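Local atomic coordinates of tRNA (adenine-N(1)-)-methyltransferase (Thermus thermophilus, PDB entry 2PWY), a protein that catalyses the S-adenosyl-L-methionine-dependent methylation of adenosine 58 in tRNA to N(1)-methyladenosine and is required for growth at extreme temperatures. Residues L12-R15 with A19-V22; S86-L91 with A247-L252; F113-V118 with A143-E148; Q136-V141 with V150-G155; E176-L181 with I201-E206. One frame throughout, in Å; residues are numbered along the deposited sequence.

Contact 1: residues L12-R15 with A19-V22; sequences LKDR and AYLV
A chi1 of 62° sets CG of Asp14 between its own backbone N and carbonyl carbon, while CG of Tyr20 stands anti to its carbonyl carbon (chi1 -50°), and the two side chains converge past the end of the paired backbone. There OH of Tyr20 donates to OD2 of Asp14 at 3.1 Å, reaching the oxygen from above the carboxylate plane, whereas OD2 lies in the plane of the ring, at its edge. The same oxygen also bonds NE2 of His32, and OD1 takes the backbone NH of Arg18. Strands 10-13 and 19-22 form a beta hairpin of the small N-terminal domain, which may take part in tRNA recognition. Leu12 and Tyr20 form an antiparallel hydrogen-bonded pair, N of each lying 2.8 Å from O of the other. O of Leu12 is met as well by CA of Ala19 at 3.2 Å, a CA-H...O contact. On the face of Leu12 and Tyr20, CD1 of Leu12 rests 3.8 Å from CG2 of Val22, beside helix 39-45. Lys13 and Ala19, a non-hydrogen-bonded pair, occupy the other face with CG of Lys13 4.2 Å from CB of Ala19; NZ of Lys13 forms a salt bridge with Glu219 of the second subunit.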
# COMPACT_ATOMS: atom_id res chain seq x y z
N LEU A 12 10.26 -18.60 23.06
CA LEU A 12 11.49 -17.98 23.52
C LEU A 12 12.03 -17.07 22.43
O LEU A 12 11.96 -17.41 21.24
CB LEU A 12 12.53 -19.05 23.86
CG LEU A 12 12.10 -20.20 24.79
CD1 LEU A 12 13.30 -21.10 25.08
CD2 LEU A 12 11.48 -19.66 26.08
N LYS A 13 12.54 -15.91 22.83
CA LYS A 13 13.25 -15.02 21.91
C LYS A 13 14.64 -14.70 22.46
O LYS A 13 14.79 -14.39 23.66
CB LYS A 13 12.49 -13.72 21.66
CG LYS A 13 11.17 -13.89 20.90
CD LYS A 13 10.65 -12.55 20.34
CE LYS A 13 9.91 -11.70 21.40
NZ LYS A 13 9.13 -10.54 20.85
N ASP A 14 15.65 -14.78 21.60
CA ASP A 14 17.00 -14.41 22.00
C ASP A 14 17.28 -12.95 21.66
O ASP A 14 16.40 -12.26 21.13
CB ASP A 14 18.05 -15.39 21.42
CG ASP A 14 18.08 -15.41 19.89
OD1 ASP A 14 17.67 -14.42 19.24
OD2 ASP A 14 18.54 -16.43 19.34
N ARG A 15 18.49 -12.46 21.97
CA ARG A 15 18.82 -11.05 21.76
C ARG A 15 18.82 -10.64 20.28
O ARG A 15 18.59 -9.47 19.97
CB ARG A 15 20.14 -10.69 22.44
N ALA A 19 13.04 -16.51 17.21
CA ALA A 19 11.95 -17.07 18.03
C ALA A 19 11.92 -18.60 17.96
O ALA A 19 12.16 -19.19 16.91
CB ALA A 19 10.61 -16.49 17.61
N TYR A 20 11.60 -19.22 19.09
CA TYR A 20 11.59 -20.67 19.22
C TYR A 20 10.38 -21.11 20.00
O TYR A 20 10.14 -20.62 21.11
CB TYR A 20 12.84 -21.17 19.95
CG TYR A 20 14.15 -20.63 19.42
CD1 TYR A 20 14.91 -21.36 18.51
CD2 TYR A 20 14.64 -19.39 19.85
CE1 TYR A 20 16.12 -20.87 18.03
CE2 TYR A 20 15.85 -18.89 19.37
CZ TYR A 20 16.58 -19.64 18.46
OH TYR A 20 17.78 -19.15 17.98
N LEU A 21 9.63 -22.04 19.44
CA LEU A 21 8.47 -22.60 20.10
C LEU A 21 8.91 -23.83 20.88
O LEU A 21 9.54 -24.74 20.33
CB LEU A 21 7.38 -22.94 19.07
CG LEU A 21 5.92 -23.09 19.47
CD1 LEU A 21 5.33 -21.84 20.15
CD2 LEU A 21 5.11 -23.42 18.23
N VAL A 22 8.62 -23.83 22.17
CA VAL A 22 9.07 -24.89 23.06
C VAL A 22 7.86 -25.48 23.79
O VAL A 22 7.02 -24.75 24.30
CB VAL A 22 10.15 -24.37 24.06
CG1 VAL A 22 10.55 -25.45 25.06
CG2 VAL A 22 11.37 -23.85 23.30

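Contact 2: residues S86-L91 with A247-L252; sequences SAMVTL and AFLVAL
Flat groups play no part where Leu249 meets Ala87, Met88 and Leu91: every group that touches is aliphatic, so no ring face or edge is engaged. The contact lays helix 82-91 on the central sheet of the Rossmann-like methyltransferase domain, against its last strand, 248-254. That strand is inserted antiparallel between 192-198 and 216-232, the arrangement that marks class I methyltransferases. Segments 86-91 and 248-252 run in nearly the same direction, 10° apart, with their axes 10.1 Å from one another. From the strand, Leu249 makes all the close contacts. Its CG is anti to the carbonyl carbon (chi1 -56°), which points CG at the helix. CD1 of Leu249 fits between Ala87 and Leu91, 3.8 Å from CB of Ala87, and Leu91 reaches it with its own CD1, the two leucines crossing at a slant. Met88 meets both methyls, CD2 slightly closer. Val195 of the neighbouring strand touches both Met88 and Leu91, and Met88 also packs on Leu110, an S-adenosyl-L-methionine-binding residue, which places the contact just behind the cofactor pocket. CG of Met88 lies 3.8 Å and SD of Met88 4.1 Å from CD2 of Leu249.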
# COMPACT_ATOMS: atom_id res chain seq x y z
N SER A 86 -7.55 -13.12 10.80
CA SER A 86 -8.19 -12.04 11.56
C SER A 86 -9.30 -11.35 10.74
O SER A 86 -10.44 -11.19 11.22
CB SER A 86 -7.12 -11.03 11.97
OG SER A 86 -7.67 -9.95 12.70
N ALA A 87 -8.97 -10.96 9.51
CA ALA A 87 -9.95 -10.31 8.62
C ALA A 87 -11.09 -11.26 8.26
O ALA A 87 -12.25 -10.84 8.21
CB ALA A 87 -9.27 -9.77 7.37
N MET A 88 -10.76 -12.52 8.01
CA MET A 88 -11.81 -13.49 7.63
C MET A 88 -12.87 -13.65 8.71
O MET A 88 -14.05 -13.74 8.41
CB MET A 88 -11.21 -14.84 7.27
CG MET A 88 -10.46 -14.79 5.96
SD MET A 88 -9.69 -16.36 5.57
CE MET A 88 -11.13 -17.29 5.01
N VAL A 89 -12.45 -13.67 9.98
CA VAL A 89 -13.40 -13.79 11.07
C VAL A 89 -14.36 -12.59 11.11
O VAL A 89 -15.56 -12.76 11.34
CB VAL A 89 -12.67 -13.97 12.41
CG1 VAL A 89 -13.65 -13.83 13.58
CG2 VAL A 89 -12.00 -15.35 12.42
N THR A 90 -13.84 -11.40 10.84
CA THR A 90 -14.66 -10.19 10.81
C THR A 90 -15.58 -10.19 9.58
O THR A 90 -16.75 -9.84 9.67
CB THR A 90 -13.80 -8.92 10.84
OG1 THR A 90 -13.07 -8.90 12.08
CG2 THR A 90 -14.70 -7.66 10.79
N LEU A 91 -15.03 -10.56 8.42
CA LEU A 91 -15.85 -10.61 7.20
C LEU A 91 -16.96 -11.66 7.28
O LEU A 91 -18.04 -11.47 6.72
CB LEU A 91 -14.97 -10.85 5.99
CG LEU A 91 -13.98 -9.71 5.67
CD1 LEU A 91 -13.02 -10.18 4.58
CD2 LEU A 91 -14.74 -8.47 5.22
N ALA A 247 -2.69 -13.51 0.13
CA ALA A 247 -3.83 -13.89 -0.67
C ALA A 247 -4.89 -12.80 -0.72
O ALA A 247 -4.89 -11.88 0.10
CB ALA A 247 -4.46 -15.20 -0.13
N PHE A 248 -5.78 -12.92 -1.70
CA PHE A 248 -7.00 -12.14 -1.76
C PHE A 248 -8.08 -12.82 -0.94
O PHE A 248 -8.10 -14.04 -0.83
CB PHE A 248 -7.47 -12.06 -3.21
CG PHE A 248 -6.47 -11.42 -4.11
CD1 PHE A 248 -6.43 -10.04 -4.24
CD2 PHE A 248 -5.53 -12.19 -4.80
CE1 PHE A 248 -5.48 -9.42 -5.05
CE2 PHE A 248 -4.58 -11.58 -5.64
CZ PHE A 248 -4.55 -10.20 -5.75
N LEU A 249 -8.97 -12.00 -0.37
CA LEU A 249 -10.16 -12.52 0.30
C LEU A 249 -11.38 -12.19 -0.55
O LEU A 249 -11.55 -11.04 -0.99
CB LEU A 249 -10.32 -11.90 1.70
CG LEU A 249 -9.16 -12.05 2.69
CD1 LEU A 249 -9.55 -11.49 4.04
CD2 LEU A 249 -8.76 -13.49 2.81
N VAL A 250 -12.21 -13.19 -0.79
CA VAL A 250 -13.42 -13.05 -1.60
C VAL A 250 -14.63 -13.38 -0.73
O VAL A 250 -14.73 -14.50 -0.21
CB VAL A 250 -13.39 -14.00 -2.83
CG1 VAL A 250 -14.67 -13.83 -3.64
CG2 VAL A 250 -12.15 -13.74 -3.71
N ALA A 251 -15.53 -12.40 -0.55
CA ALA A 251 -16.72 -12.58 0.28
C ALA A 251 -17.95 -12.65 -0.62
O ALA A 251 -18.18 -11.79 -1.47
CB ALA A 251 -16.88 -11.42 1.28
N LEU A 252 -18.75 -13.69 -0.41
CA LEU A 252 -20.02 -13.87 -1.11
C LEU A 252 -21.14 -13.87 -0.09
O LEU A 252 -20.96 -14.42 1.01
CB LEU A 252 -20.04 -15.22 -1.84
CG LEU A 252 -18.85 -15.56 -2.76
CD1 LEU A 252 -18.97 -17.00 -3.26
CD2 LEU A 252 -18.80 -14.60 -3.91

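Contact 3: residues F113-V118 with A143-E148; sequences FLARAV and AFWQVE
Ala115, on the last turns of helix 109-118, looks at the chain that leaves helix 131-144, and the nearest backbones, at Ala115 and Val147, stay 8.4 Å apart between CA atoms. Trp145 fills that gap. Its CG is anti to the backbone N (chi1 177°), and the indole is set obliquely against the helix with NE1 of Trp145 3.5 Å from CB of Ala115 and CZ2 3.5 Å from O of Ala115. Val147 CB lies over one indole face, toward the rim; on the opposite face the nearest group is the backbone N of Arg116, farther off. NE1 is bonded to OD1 of Asn149, whose ND2 in turn holds O of Ala115, tying the indole and the helix carbonyl to one amide. In the Rossmann-like fold these helices follow the strands 99-103 and 123-128, and the contact joins them at the end away from the cofactor. CG of Arg116 lies 4.1 Å from CZ3 of Trp145, and the extended chain beyond leads away to Phe144. NH2 of Arg116 stops 3.9 Å from CE2 of Phe144, at the ring edge, with guanidinium and ring planes 33° apart. The charge is met by Asp93 of the second subunit, whereas Phe144 stacks on Tyr69.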
# COMPACT_ATOMS: atom_id res chain seq x y z
N PHE A 113 -8.37 -19.55 14.75
CA PHE A 113 -9.04 -18.24 14.71
C PHE A 113 -10.56 -18.42 14.75
O PHE A 113 -11.27 -17.75 15.53
CB PHE A 113 -8.62 -17.46 13.46
CG PHE A 113 -7.35 -16.67 13.66
CD1 PHE A 113 -6.11 -17.29 13.56
CD2 PHE A 113 -7.42 -15.31 13.98
CE1 PHE A 113 -4.92 -16.55 13.77
CE2 PHE A 113 -6.25 -14.57 14.19
CZ PHE A 113 -5.00 -15.19 14.08
N LEU A 114 -11.06 -19.35 13.94
CA LEU A 114 -12.50 -19.65 13.90
C LEU A 114 -13.03 -20.15 15.26
O LEU A 114 -14.11 -19.74 15.72
CB LEU A 114 -12.79 -20.69 12.80
CG LEU A 114 -12.47 -20.30 11.34
CD1 LEU A 114 -12.74 -21.50 10.43
CD2 LEU A 114 -13.23 -19.06 10.88
N ALA A 115 -12.24 -21.01 15.90
CA ALA A 115 -12.62 -21.61 17.18
C ALA A 115 -12.70 -20.58 18.32
O ALA A 115 -13.61 -20.64 19.13
CB ALA A 115 -11.65 -22.75 17.53
N ARG A 116 -11.77 -19.63 18.35
CA ARG A 116 -11.87 -18.50 19.30
C ARG A 116 -13.12 -17.70 19.07
O ARG A 116 -13.78 -17.29 20.04
CB ARG A 116 -10.69 -17.55 19.15
CG ARG A 116 -9.42 -18.01 19.82
CD ARG A 116 -8.43 -16.87 19.77
NE ARG A 116 -7.28 -17.18 20.60
CZ ARG A 116 -6.25 -16.37 20.80
NH1 ARG A 116 -6.22 -15.18 20.22
NH2 ARG A 116 -5.26 -16.76 21.59
N ALA A 117 -13.42 -17.41 17.80
CA ALA A 117 -14.54 -16.55 17.45
C ALA A 117 -15.90 -17.12 17.85
O ALA A 117 -16.75 -16.38 18.33
CB ALA A 117 -14.52 -16.21 15.96
N VAL A 118 -16.09 -18.42 17.70
CA VAL A 118 -17.42 -18.99 17.97
C VAL A 118 -17.53 -19.49 19.40
O VAL A 118 -18.64 -19.65 19.93
CB VAL A 118 -17.82 -20.08 16.94
CG1 VAL A 118 -17.75 -19.53 15.51
CG2 VAL A 118 -16.95 -21.32 17.07
N ALA A 143 -2.68 -28.67 20.82
CA ALA A 143 -1.52 -28.20 21.58
C ALA A 143 -1.71 -26.78 22.11
O ALA A 143 -1.00 -26.35 23.04
CB ALA A 143 -0.26 -28.28 20.72
N PHE A 144 -2.66 -26.05 21.52
CA PHE A 144 -2.84 -24.62 21.81
C PHE A 144 -4.20 -24.31 22.43
O PHE A 144 -4.35 -23.31 23.14
CB PHE A 144 -2.69 -23.83 20.51
CG PHE A 144 -2.50 -22.36 20.71
CD1 PHE A 144 -1.26 -21.84 21.07
CD2 PHE A 144 -3.56 -21.47 20.53
CE1 PHE A 144 -1.07 -20.46 21.24
CE2 PHE A 144 -3.38 -20.10 20.71
CZ PHE A 144 -2.12 -19.60 21.06
N TRP A 145 -5.18 -25.18 22.17
CA TRP A 145 -6.59 -24.89 22.43
C TRP A 145 -7.27 -26.15 22.94
O TRP A 145 -7.30 -27.18 22.24
CB TRP A 145 -7.22 -24.45 21.11
CG TRP A 145 -8.71 -24.15 21.08
CD1 TRP A 145 -9.66 -24.91 20.46
CD2 TRP A 145 -9.39 -23.00 21.60
NE1 TRP A 145 -10.89 -24.31 20.57
CE2 TRP A 145 -10.76 -23.14 21.27
CE3 TRP A 145 -8.98 -21.86 22.32
CZ2 TRP A 145 -11.73 -22.21 21.65
CZ3 TRP A 145 -9.96 -20.92 22.70
CH2 TRP A 145 -11.32 -21.11 22.35
N GLN A 146 -7.81 -26.07 24.15
CA GLN A 146 -8.38 -27.22 24.83
C GLN A 146 -9.91 -27.31 24.77
O GLN A 146 -10.50 -28.30 25.22
CB GLN A 146 -7.88 -27.28 26.28
N VAL A 147 -10.55 -26.28 24.22
CA VAL A 147 -12.01 -26.23 24.13
C VAL A 147 -12.48 -27.16 23.01
O VAL A 147 -11.99 -27.08 21.88
CB VAL A 147 -12.52 -24.78 23.91
CG1 VAL A 147 -14.02 -24.75 23.69
CG2 VAL A 147 -12.13 -23.87 25.08
N GLU A 148 -13.44 -28.04 23.33
CA GLU A 148 -13.90 -29.07 22.40
C GLU A 148 -15.04 -28.54 21.51
O GLU A 148 -16.16 -29.06 21.51
CB GLU A 148 -14.30 -30.35 23.16
CG GLU A 148 -13.08 -31.07 23.76
CD GLU A 148 -13.43 -32.14 24.80
OE1 GLU A 148 -14.62 -32.29 25.16
OE2 GLU A 148 -12.49 -32.82 25.27

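Contact 4: residues Q136-V141 with V150-G155; sequences QAERNV and VRFHLG
Phe152 is the tight part of this contact, its ring enclosed by Glu138 and Val141 inside a beta-alpha-beta unit: strand 123-128, helix 131-144 and the edge strand 150-154 of the Rossmann-like sheet. CG of Glu138 sits over the middle of the Phe152 ring, 3.6 Å from its centroid and 7° off the normal, a CH-pi contact. Val150, on the same strand, puts CG1 over the opposite face toward the rim, so the ring is sandwiched. Val141 closes the far end from the edge, CG2 of Val141 lying in the ring plane 4.0 Å from CZ of Phe152. Glu138 reaches this place with CG anti to its carbonyl carbon (chi1 -65°) and its chain extended, sliding past the phenyl in the direction opposite to that of Phe152.

On the helix flank turned from the strand, NH2 of Arg139 gives to OE1 of Gln136 at 3.1 Å and NE2 of Gln136 to OD1 of Asn140 at 2.9 Å; this polar chain is exposed at its Arg139 end and buried at Asn140, whose ND2 bonds O of Lys74 and O of Ser107. Where the strand ends, Gly155 touches the bound S-adenosyl-L-homocysteine. The Glu138 carboxylate itself has a loose and a tight end: OE1 makes only a long, weak ion pair with Arg142, whereas OE2 of Glu138 lies 3.2 Å from CB of Phe152.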
# COMPACT_ATOMS: atom_id res chain seq x y z
N GLN A 136 -1.71 -33.50 11.46
CA GLN A 136 -0.88 -32.38 11.92
C GLN A 136 -1.77 -31.23 12.41
O GLN A 136 -1.49 -30.62 13.45
CB GLN A 136 0.07 -31.88 10.82
CG GLN A 136 1.10 -30.83 11.30
CD GLN A 136 1.95 -31.33 12.46
OE1 GLN A 136 2.54 -32.41 12.39
NE2 GLN A 136 2.03 -30.54 13.53
N ALA A 137 -2.85 -30.96 11.67
CA ALA A 137 -3.77 -29.88 12.05
C ALA A 137 -4.36 -30.16 13.43
O ALA A 137 -4.39 -29.27 14.28
CB ALA A 137 -4.87 -29.72 11.02
N GLU A 138 -4.81 -31.39 13.65
CA GLU A 138 -5.35 -31.77 14.95
C GLU A 138 -4.32 -31.59 16.06
O GLU A 138 -4.65 -31.03 17.10
CB GLU A 138 -5.94 -33.19 14.90
CG GLU A 138 -7.15 -33.29 13.96
CD GLU A 138 -7.78 -34.67 13.91
OE1 GLU A 138 -7.19 -35.61 14.48
OE2 GLU A 138 -8.86 -34.82 13.30
N ARG A 139 -3.07 -32.02 15.84
CA ARG A 139 -2.02 -31.79 16.84
C ARG A 139 -1.83 -30.31 17.12
O ARG A 139 -1.74 -29.89 18.29
CB ARG A 139 -0.68 -32.42 16.42
CG ARG A 139 -0.61 -33.94 16.63
CD ARG A 139 0.82 -34.50 16.44
NE ARG A 139 1.25 -34.46 15.04
CZ ARG A 139 0.98 -35.40 14.13
NH1 ARG A 139 0.28 -36.48 14.45
NH2 ARG A 139 1.42 -35.25 12.89
N ASN A 140 -1.79 -29.51 16.05
CA ASN A 140 -1.55 -28.07 16.19
C ASN A 140 -2.65 -27.40 17.01
O ASN A 140 -2.36 -26.59 17.89
CB ASN A 140 -1.43 -27.42 14.81
CG ASN A 140 -0.10 -27.69 14.14
OD1 ASN A 140 0.86 -28.16 14.77
ND2 ASN A 140 -0.02 -27.39 12.85
N VAL A 141 -3.90 -27.76 16.72
CA VAL A 141 -5.06 -27.20 17.42
C VAL A 141 -5.04 -27.62 18.90
O VAL A 141 -5.18 -26.81 19.80
CB VAL A 141 -6.38 -27.62 16.75
CG1 VAL A 141 -7.60 -27.19 17.58
CG2 VAL A 141 -6.45 -27.02 15.34
N VAL A 150 -14.38 -27.91 18.10
CA VAL A 150 -14.04 -28.23 16.71
C VAL A 150 -14.38 -29.68 16.41
O VAL A 150 -13.90 -30.59 17.11
CB VAL A 150 -12.53 -28.00 16.41
CG1 VAL A 150 -12.27 -28.22 14.93
CG2 VAL A 150 -12.09 -26.59 16.82
N ARG A 151 -15.19 -29.90 15.38
CA ARG A 151 -15.44 -31.26 14.87
C ARG A 151 -14.67 -31.43 13.57
O ARG A 151 -14.98 -30.77 12.58
CB ARG A 151 -16.94 -31.51 14.69
CG ARG A 151 -17.29 -32.99 14.44
CD ARG A 151 -18.80 -33.28 14.38
NE ARG A 151 -19.51 -32.92 15.61
CZ ARG A 151 -20.63 -32.20 15.66
NH1 ARG A 151 -21.21 -31.77 14.55
NH2 ARG A 151 -21.19 -31.93 16.84
N PHE A 152 -13.66 -32.30 13.60
CA PHE A 152 -12.81 -32.54 12.43
C PHE A 152 -13.39 -33.67 11.61
O PHE A 152 -13.89 -34.65 12.18
CB PHE A 152 -11.39 -32.94 12.85
CG PHE A 152 -10.63 -31.87 13.59
CD1 PHE A 152 -9.98 -30.84 12.90
CD2 PHE A 152 -10.49 -31.92 14.98
CE1 PHE A 152 -9.24 -29.85 13.59
CE2 PHE A 152 -9.76 -30.95 15.68
CZ PHE A 152 -9.13 -29.91 14.98
N HIS A 153 -13.32 -33.54 10.29
CA HIS A 153 -13.77 -34.58 9.36
C HIS A 153 -12.71 -34.87 8.31
O HIS A 153 -12.18 -33.95 7.67
CB HIS A 153 -15.05 -34.15 8.63
CG HIS A 153 -16.18 -33.82 9.54
ND1 HIS A 153 -16.35 -32.58 10.12
CD2 HIS A 153 -17.22 -34.58 9.97
CE1 HIS A 153 -17.44 -32.58 10.86
NE2 HIS A 153 -17.98 -33.79 10.80
N LEU A 154 -12.42 -36.16 8.14
CA LEU A 154 -11.53 -36.59 7.07
C LEU A 154 -12.36 -36.85 5.82
O LEU A 154 -13.22 -37.73 5.81
CB LEU A 154 -10.78 -37.87 7.46
CG LEU A 154 -9.89 -38.47 6.37
CD1 LEU A 154 -8.71 -37.56 6.06
CD2 LEU A 154 -9.40 -39.85 6.82
N GLY A 155 -12.10 -36.07 4.79
CA GLY A 155 -12.85 -36.20 3.54
C GLY A 155 -12.99 -34.90 2.79
O GLY A 155 -12.65 -33.83 3.29

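Contact 5: residues E176-L181 with I201-E206; sequences EPWKVL and ITQVLE
Glu206 can be followed outward across the indole of Trp178. Its CB meets the rim first, 3.8 Å from CZ3 of Trp178. With CG anti to the backbone N (chi1 -173°) the chain then turns over the ring, and CG of Glu206 stands 3.7 Å from the centroid of the six-membered ring of Trp178, 7° off its normal, in a CH-pi contact. CD of Glu206 comes down 3.5 Å from CZ2 of Trp178. The carboxylate lies almost parallel to the indole, their planes 5° apart: OE1 is over the CZ2-CH2 side, and OE2 of Glu206 lies toward the rim on the pyrrole side, 3.6 Å from CE2 of Trp178. The opposite face of the indole is covered toward its rim by CA of Glu176 and CD of Pro177, so Trp178 is layered between its own loop and helix 201-211. At the ring edge, near its plane, CZ3 of Trp178 is 3.5 Å from O of Gln203, whose side chain turns away to bond N of Asn200. The loop follows strand 167-173, which ends at the cofactor-binding Asp173, and farther along Val180 touches the bound S-adenosyl-L-homocysteine. The carboxylate lies flat on the pi face, where an anion gains little electrostatically, so the stack probably rests on dispersion and the CH-pi contact; OE2 of Glu176, 6.5 Å from OE2 of Glu206, could slightly raise the pKa of either.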
# COMPACT_ATOMS: atom_id res chain seq x y z
N GLU A 176 -9.34 -24.89 -5.13
CA GLU A 176 -10.45 -24.91 -6.08
C GLU A 176 -11.80 -24.77 -5.38
O GLU A 176 -12.60 -25.72 -5.36
CB GLU A 176 -10.41 -26.19 -6.92
CG GLU A 176 -9.10 -26.34 -7.70
CD GLU A 176 -9.00 -27.65 -8.43
OE1 GLU A 176 -9.17 -28.71 -7.79
OE2 GLU A 176 -8.72 -27.61 -9.64
N PRO A 177 -12.06 -23.58 -4.81
CA PRO A 177 -13.28 -23.35 -4.04
C PRO A 177 -14.56 -23.48 -4.86
O PRO A 177 -15.60 -23.76 -4.30
CB PRO A 177 -13.12 -21.91 -3.53
CG PRO A 177 -12.17 -21.28 -4.46
CD PRO A 177 -11.22 -22.37 -4.85
N TRP A 178 -14.48 -23.28 -6.18
CA TRP A 178 -15.66 -23.48 -7.04
C TRP A 178 -16.25 -24.89 -6.89
O TRP A 178 -17.46 -25.07 -6.99
CB TRP A 178 -15.34 -23.19 -8.52
CG TRP A 178 -13.96 -23.58 -8.93
CD1 TRP A 178 -13.56 -24.77 -9.49
CD2 TRP A 178 -12.78 -22.77 -8.81
NE1 TRP A 178 -12.20 -24.75 -9.72
CE2 TRP A 178 -11.70 -23.53 -9.32
CE3 TRP A 178 -12.53 -21.48 -8.33
CZ2 TRP A 178 -10.39 -23.04 -9.35
CZ3 TRP A 178 -11.21 -20.98 -8.36
CH2 TRP A 178 -10.16 -21.77 -8.88
N LYS A 179 -15.40 -25.88 -6.63
CA LYS A 179 -15.86 -27.27 -6.47
C LYS A 179 -16.75 -27.52 -5.25
O LYS A 179 -17.47 -28.53 -5.21
CB LYS A 179 -14.68 -28.23 -6.44
CG LYS A 179 -13.92 -28.32 -7.76
CD LYS A 179 -12.93 -29.48 -7.71
CE LYS A 179 -12.00 -29.49 -8.91
NZ LYS A 179 -12.69 -29.20 -10.19
N VAL A 180 -16.71 -26.63 -4.26
CA VAL A 180 -17.46 -26.81 -3.01
C VAL A 180 -18.62 -25.81 -2.85
O VAL A 180 -19.26 -25.75 -1.80
CB VAL A 180 -16.52 -26.79 -1.74
CG1 VAL A 180 -15.43 -27.82 -1.87
CG2 VAL A 180 -15.92 -25.40 -1.48
N LEU A 181 -18.88 -25.03 -3.90
CA LEU A 181 -19.91 -23.98 -3.84
C LEU A 181 -21.32 -24.55 -3.70
O LEU A 181 -22.17 -23.96 -3.04
CB LEU A 181 -19.83 -23.06 -5.05
CG LEU A 181 -18.67 -22.06 -5.09
CD1 LEU A 181 -18.76 -21.24 -6.37
CD2 LEU A 181 -18.63 -21.14 -3.85
N ILE A 201 -4.93 -13.71 -8.45
CA ILE A 201 -6.09 -12.99 -8.99
C ILE A 201 -6.85 -13.83 -10.04
O ILE A 201 -8.06 -13.66 -10.21
CB ILE A 201 -5.69 -11.60 -9.55
CG1 ILE A 201 -6.91 -10.66 -9.60
CG2 ILE A 201 -5.02 -11.73 -10.92
CD1 ILE A 201 -7.57 -10.38 -8.23
N THR A 202 -6.14 -14.72 -10.73
CA THR A 202 -6.76 -15.62 -11.71
C THR A 202 -7.75 -16.57 -11.01
O THR A 202 -8.85 -16.83 -11.51
CB THR A 202 -5.69 -16.43 -12.45
OG1 THR A 202 -4.70 -16.86 -11.51
CG2 THR A 202 -5.01 -15.56 -13.52
N GLN A 203 -7.37 -17.04 -9.82
CA GLN A 203 -8.25 -17.88 -9.01
C GLN A 203 -9.47 -17.08 -8.54
O GLN A 203 -10.59 -17.59 -8.56
CB GLN A 203 -7.50 -18.42 -7.79
CG GLN A 203 -6.45 -19.47 -8.12
CD GLN A 203 -5.61 -19.79 -6.91
OE1 GLN A 203 -4.92 -18.93 -6.38
NE2 GLN A 203 -5.70 -21.02 -6.43
N VAL A 204 -9.24 -15.83 -8.14
CA VAL A 204 -10.32 -14.93 -7.75
C VAL A 204 -11.34 -14.78 -8.87
O VAL A 204 -12.53 -14.95 -8.66
CB VAL A 204 -9.79 -13.53 -7.33
CG1 VAL A 204 -10.95 -12.51 -7.16
CG2 VAL A 204 -8.96 -13.63 -6.03
N LEU A 205 -10.86 -14.50 -10.08
CA LEU A 205 -11.75 -14.30 -11.21
C LEU A 205 -12.52 -15.58 -11.52
O LEU A 205 -13.71 -15.52 -11.83
CB LEU A 205 -10.98 -13.79 -12.44
CG LEU A 205 -10.40 -12.38 -12.27
CD1 LEU A 205 -9.34 -12.12 -13.35
CD2 LEU A 205 -11.51 -11.33 -12.32
N GLU A 206 -11.84 -16.72 -11.43
CA GLU A 206 -12.49 -18.01 -11.65
C GLU A 206 -13.61 -18.25 -10.63
O GLU A 206 -14.71 -18.67 -11.00
CB GLU A 206 -11.47 -19.17 -11.64
CG GLU A 206 -12.10 -20.51 -12.02
CD GLU A 206 -11.08 -21.56 -12.47
OE1 GLU A 206 -9.86 -21.28 -12.55
OE2 GLU A 206 -11.54 -22.69 -12.77

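Contact 1 belongs to the N-terminal domain, its centre about 24 Å from that of contact 3 and about 38 Å from that of contact 5, although its nearest atoms come within about 7 Å of contacts 3 and 4 without touching. The other four belong to the catalytic domain. Contacts 3 and 4 share helix 131-144 and touch where CB of Ala115 meets CG2 of Val150 at 3.9 Å. Contact 2 touches contact 3 through Val89 and Ala117, and contact 5 through Phe248 and Val204. Around the ligand, Gly155 of contact 4 and Val180 of contact 5 touch S-adenosyl-L-homocysteine directly, whereas the side chains of Met88 and Ala115 lie about 7 and 12 Å from it.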